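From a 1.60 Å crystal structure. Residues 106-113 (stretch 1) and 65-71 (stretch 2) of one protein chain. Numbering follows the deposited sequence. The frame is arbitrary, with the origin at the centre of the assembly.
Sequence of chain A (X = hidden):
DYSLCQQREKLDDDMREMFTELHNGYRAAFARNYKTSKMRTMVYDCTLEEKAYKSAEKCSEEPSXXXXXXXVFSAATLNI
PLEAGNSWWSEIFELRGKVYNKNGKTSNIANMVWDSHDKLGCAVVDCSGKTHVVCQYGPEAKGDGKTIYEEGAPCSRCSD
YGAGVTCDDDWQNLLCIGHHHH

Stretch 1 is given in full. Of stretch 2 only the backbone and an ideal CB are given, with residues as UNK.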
ATOM      1  N   THR A 106       5.912  -9.092   9.079  1.00  9.31           N
ATOM      2  CA  THR A 106       5.100  -7.880   9.042  1.00  9.09           C
ATOM      3  C   THR A 106       5.453  -6.939   7.897  1.00  8.73           C
ATOM      4  O   THR A 106       5.019  -5.794   7.885  1.00  8.40           O
ATOM      5  CB  THR A 106       5.224  -7.074  10.360  1.00 10.50           C
ATOM      6  OG1 THR A 106       6.608  -6.816  10.640  1.00 10.98           O
ATOM      7  CG2 THR A 106       4.614  -7.847  11.512  1.00 13.83           C
ATOM      8  N   SER A 107       6.245  -7.406   6.945  1.00  9.07           N
ATOM      9  CA  SER A 107       6.705  -6.501   5.895  1.00  7.67           C
ATOM     10  C   SER A 107       5.536  -5.999   5.036  1.00  8.73           C
ATOM     11  O   SER A 107       5.488  -4.823   4.661  1.00  7.93           O
ATOM     12  CB  SER A 107       7.752  -7.192   5.031  1.00 10.28           C
ATOM     13  OG  SER A 107       8.245  -6.322   4.020  1.00 10.28           O
ATOM     14  N   ASN A 108       4.582  -6.869   4.737  1.00  9.65           N
ATOM     15  CA  ASN A 108       3.489  -6.433   3.867  1.00  9.27           C
ATOM     16  C   ASN A 108       2.570  -5.452   4.586  1.00  8.05           C
ATOM     17  O   ASN A 108       2.203  -4.405   4.038  1.00  7.96           O
ATOM     18  CB  ASN A 108       2.696  -7.635   3.351  1.00  9.00           C
ATOM     19  CG  ASN A 108       3.541  -8.560   2.508  1.00 10.83           C
ATOM     20  OD1 ASN A 108       4.021  -8.173   1.431  1.00 11.99           O
ATOM     21  ND2 ASN A 108       3.714  -9.787   2.967  1.00 11.47           N
ATOM     22  N   ILE A 109       2.175  -5.770   5.811  1.00  7.96           N
ATOM     23  CA  ILE A 109       1.295  -4.841   6.495  1.00  6.97           C
ATOM     24  C   ILE A 109       2.012  -3.499   6.715  1.00  8.07           C
ATOM     25  O   ILE A 109       1.417  -2.455   6.549  1.00  6.95           O
ATOM     26  CB  ILE A 109       0.761  -5.414   7.836  1.00 11.15           C
ATOM     27  CG1 ILE A 109      -0.203  -4.421   8.497  1.00 12.28           C
ATOM     28  CG2 ILE A 109       1.890  -5.757   8.786  1.00 12.46           C
ATOM     29  CD1 ILE A 109      -1.522  -4.225   7.735  1.00 13.18           C
ATOM     30  N   ALA A 110       3.298  -3.538   7.056  1.00 10.08           N
ATOM     31  CA  ALA A 110       4.045  -2.291   7.264  1.00  7.28           C
ATOM     32  C   ALA A 110       4.062  -1.411   6.003  1.00  7.15           C
ATOM     33  O   ALA A 110       3.955  -0.172   6.105  1.00  9.59           O
ATOM     34  CB  ALA A 110       5.470  -2.610   7.729  1.00  9.70           C
ATOM     35  N   ASN A 111       4.199  -2.015   4.827  1.00  7.71           N
ATOM     36  CA  ASN A 111       4.182  -1.226   3.604  1.00  8.51           C
ATOM     37  C   ASN A 111       2.812  -0.584   3.413  1.00  7.37           C
ATOM     38  O   ASN A 111       2.709   0.565   2.977  1.00  8.38           O
ATOM     39  CB  ASN A 111       4.525  -2.082   2.376  1.00  8.63           C
ATOM     40  CG  ASN A 111       5.981  -1.937   1.940  1.00  8.12           C
ATOM     41  OD1 ASN A 111       6.547  -0.833   1.921  1.00  8.69           O
ATOM     42  ND2 ASN A 111       6.586  -3.064   1.551  1.00  9.61           N
ATOM     43  N   MET A 112       1.756  -1.333   3.746  1.00  8.18           N
ATOM     44  CA  MET A 112       0.399  -0.844   3.527  1.00  6.77           C
ATOM     45  C   MET A 112       0.007   0.285   4.470  1.00  6.79           C
ATOM     46  O   MET A 112      -0.768   1.154   4.081  1.00  8.71           O
ATOM     47  CB  MET A 112      -0.629  -1.982   3.644  1.00  7.32           C
ATOM     48  CG  MET A 112      -0.529  -3.013   2.539  1.00  9.27           C
ATOM     49  SD  MET A 112      -2.055  -3.957   2.306  1.00 10.30           S
ATOM     50  CE  MET A 112      -2.287  -4.668   3.929  1.00 11.70           C
ATOM     51  N   VAL A 113       0.545   0.297   5.690  1.00  7.06           N
ATOM     52  CA  VAL A 113       0.152   1.328   6.666  1.00  9.32           C
ATOM     53  C   VAL A 113       1.283   2.287   7.072  1.00  8.53           C
ATOM     54  O   VAL A 113       1.110   3.108   7.987  1.00  9.61           O
ATOM     55  CB  VAL A 113      -0.472   0.680   7.927  1.00  9.08           C
ATOM     56  CG1 VAL A 113      -1.702  -0.147   7.529  1.00  9.67           C
ATOM     57  CG2 VAL A 113       0.571  -0.153   8.718  1.00  8.24           C
ATOM     58  N   UNK A  65      12.970  -5.388  -2.423  1.00 11.92           N
ATOM     59  CA  UNK A  65      13.328  -4.109  -1.794  1.00  9.18           C
ATOM     60  C   UNK A  65      12.349  -3.815  -0.669  1.00  8.62           C
ATOM     61  O   UNK A  65      11.302  -4.485  -0.588  1.00 10.48           O
ATOM     62  CB  UNK A  65      13.330  -2.970  -2.816  1.00  9.18           C
ATOM     63  N   UNK A  66      12.648  -2.823   0.175  1.00  8.23           N
ATOM     64  CA  UNK A  66      11.771  -2.567   1.339  1.00  8.37           C
ATOM     65  C   UNK A  66      10.361  -2.106   0.933  1.00 10.57           C
ATOM     66  O   UNK A  66       9.379  -2.348   1.672  1.00 10.05           O
ATOM     67  CB  UNK A  66      12.407  -1.509   2.243  1.00  8.37           C
ATOM     68  N   UNK A  67      10.240  -1.455  -0.227  1.00  8.07           N
ATOM     69  CA  UNK A  67       8.945  -0.897  -0.628  1.00  8.45           C
ATOM     70  C   UNK A  67       8.142  -1.821  -1.576  1.00  8.67           C
ATOM     71  O   UNK A  67       7.221  -1.385  -2.264  1.00 10.13           O
ATOM     72  CB  UNK A  67       9.169   0.456  -1.306  1.00  8.45           C
ATOM     73  N   UNK A  68       8.445  -3.109  -1.550  1.00  9.13           N
ATOM     74  CA  UNK A  68       7.698  -4.069  -2.344  1.00  8.82           C
ATOM     75  C   UNK A  68       6.934  -5.082  -1.482  1.00  8.51           C
ATOM     76  O   UNK A  68       7.455  -5.610  -0.494  1.00  9.55           O
ATOM     77  CB  UNK A  68       8.651  -4.806  -3.288  1.00  8.82           C
ATOM     78  N   UNK A  69       5.684  -5.335  -1.867  1.00  7.69           N
ATOM     79  CA  UNK A  69       4.894  -6.443  -1.314  1.00  8.18           C
ATOM     80  C   UNK A  69       4.695  -7.520  -2.375  1.00  8.75           C
ATOM     81  O   UNK A  69       4.481  -7.195  -3.549  1.00  7.58           O
ATOM     82  CB  UNK A  69       3.541  -5.945  -0.801  1.00  8.18           C
ATOM     83  N   UNK A  70       4.758  -8.792  -1.982  1.00  8.93           N
ATOM     84  CA  UNK A  70       4.502  -9.894  -2.898  1.00 11.32           C
ATOM     85  C   UNK A  70       3.509 -10.859  -2.297  1.00 13.44           C
ATOM     86  O   UNK A  70       3.531 -11.108  -1.085  1.00 13.04           O
ATOM     87  CB  UNK A  70       5.801 -10.621  -3.251  1.00 11.32           C
ATOM     88  N   UNK A  71       2.619 -11.373  -3.143  1.00  8.48           N
ATOM     89  CA  UNK A  71       1.749 -12.474  -2.755  1.00  8.92           C
ATOM     90  C   UNK A  71       1.722 -13.511  -3.853  1.00 11.63           C
ATOM     91  O   UNK A  71       1.784 -13.160  -5.028  1.00 12.16           O
ATOM     92  CB  UNK A  71       0.334 -11.977  -2.450  1.00  8.92           C
TER

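Position 65 opens a type I beta turn that runs to position 68, and its ideal CB has no atom of stretch 1 within 5.5 Å. Stretch 1 sets no demand here, and small or polar residues would suit a turn start. The residue is Ser-65, whose O accepts a weak hydrogen bond from the backbone N of position 68 at 3.3 Å.

At position 66 the CA-to-CB bond points sideways, and phi/psi of -65/-28 tolerates most residues. What stretch 1 can use is the backbone: the carbonyl O lies 2.9 Å from Asn-111 ND2 and accepts a hydrogen bond from it, an interaction open to any side chain. The deposited Glu-66 brings OE1 no nearer than 4.9 Å to Ser-107 OG and bonds its carboxylate elsewhere in the structure.

Position 67 points away from the helix, with its ideal CB 4.4 Å from Asn-111 OD1. Its CA is 3.5 Å from that same OD1, so the backbone passes close to the amide while the side chain is free to be long or polar. Glu-67 is found; its CG comes to 4.0 Å from Asn-111 OD1.

Position 68 begins the strand and also points away, so many residues suited to an extended backbone would serve, long polar ones included. Its O is held by water 1, which donates to it at 2.8 Å and is also hydrogen-bonded to Ser-107 OG at 2.7 Å, linking strand and helix. Glu-68 occupies the site in an extended t,t conformation for chi1 and chi2.

Position 69 is the one that faces the helix squarely. Its CB lies 3.2 Å from Asn-108 OD1 and 4.8 Å from Asn-111 ND2, and the Asn-108 O is close by, so the site offers both a donor and an acceptor while the tight approach to OD1 argues against bulk. Asn or Gln could answer both, whereas a short hydroxyl would fall short of both groups; the short reach favours Asn. Asn-69 adopts m for chi1 and places its amide between the helical residues: OD1 accepts from Asn-111 ND2 at 2.9 Å, and ND2 donates to Asn-108 O at 3.1 Å. That carbonyl also accepts from Met-112 N, at 3.1 Å, within the helix. Met-112 CG packs 3.8 Å from Asn-69 ND2.

Position 70 points sideways, and beta-branched residues would suit its extended backbone. Its N donates to water 2 at 3.0 Å, and the same water donates to Asn-108 OD1 at 2.7 Å. Val-70 is present, its side chain coming no nearer than CB to Asn-108 OD1, 5.6 Å.

Position 71 is beyond contact, and many polar residues would fit. It is Asp-71, whose OD1 is hydrogen-bonded to a residue adjoining one of the stretches.

Stretch 2 (65-71) SEEENVD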
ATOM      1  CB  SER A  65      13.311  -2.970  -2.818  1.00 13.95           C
ATOM      2  OG  SER A  65      11.976  -2.688  -3.224  1.00 18.24           O
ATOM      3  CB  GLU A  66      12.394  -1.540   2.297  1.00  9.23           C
ATOM      4  CG  GLU A  66      13.576  -2.059   3.112  1.00 10.13           C
ATOM      5  CD  GLU A  66      13.176  -3.132   4.116  1.00 11.04           C
ATOM      6  OE1 GLU A  66      12.003  -3.152   4.561  1.00 12.76           O
ATOM      7  OE2 GLU A  66      14.047  -3.957   4.467  1.00 14.62           O
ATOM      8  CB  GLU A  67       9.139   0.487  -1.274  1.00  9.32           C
ATOM      9  CG  GLU A  67       8.717   1.683  -0.381  1.00  8.28           C
ATOM     10  CD  GLU A  67       9.626   1.938   0.820  1.00 11.29           C
ATOM     11  OE1 GLU A  67      10.812   1.568   0.779  1.00 12.23           O
ATOM     12  OE2 GLU A  67       9.160   2.541   1.810  1.00 10.73           O
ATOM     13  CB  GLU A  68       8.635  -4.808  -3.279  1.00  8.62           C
ATOM     14  CG  GLU A  68       7.924  -5.786  -4.182  1.00 10.52           C
ATOM     15  CD  GLU A  68       8.857  -6.350  -5.214  1.00 18.13           C
ATOM     16  OE1 GLU A  68       9.645  -7.237  -4.865  1.00 18.46           O
ATOM     17  OE2 GLU A  68       8.824  -5.872  -6.370  1.00 21.83           O
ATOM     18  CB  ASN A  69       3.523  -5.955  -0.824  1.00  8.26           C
ATOM     19  CG  ASN A  69       3.574  -5.271   0.526  1.00  7.34           C
ATOM     20  OD1 ASN A  69       4.631  -5.111   1.124  1.00  8.82           O
ATOM     21  ND2 ASN A  69       2.406  -4.855   1.010  1.00  7.85           N
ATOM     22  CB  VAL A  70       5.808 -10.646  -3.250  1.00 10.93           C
ATOM     23  CG1 VAL A  70       5.557 -11.748  -4.297  1.00 17.25           C
ATOM     24  CG2 VAL A  70       6.848  -9.661  -3.745  1.00 12.23           C
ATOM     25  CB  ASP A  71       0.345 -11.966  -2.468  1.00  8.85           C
ATOM     26  CG  ASP A  71      -0.534 -13.007  -1.792  1.00 15.65           C
ATOM     27  OD1 ASP A  71      -0.009 -13.914  -1.100  1.00 16.29           O
ATOM     28  OD2 ASP A  71      -1.766 -12.903  -1.964  1.00 17.49           O
TER
HETATM   29  O   HOH W   1       6.817  -6.936   1.842  1.00 11.40           O
HETATM   30  O   HOH W   2       6.111  -9.558   0.566  1.00 20.20           O
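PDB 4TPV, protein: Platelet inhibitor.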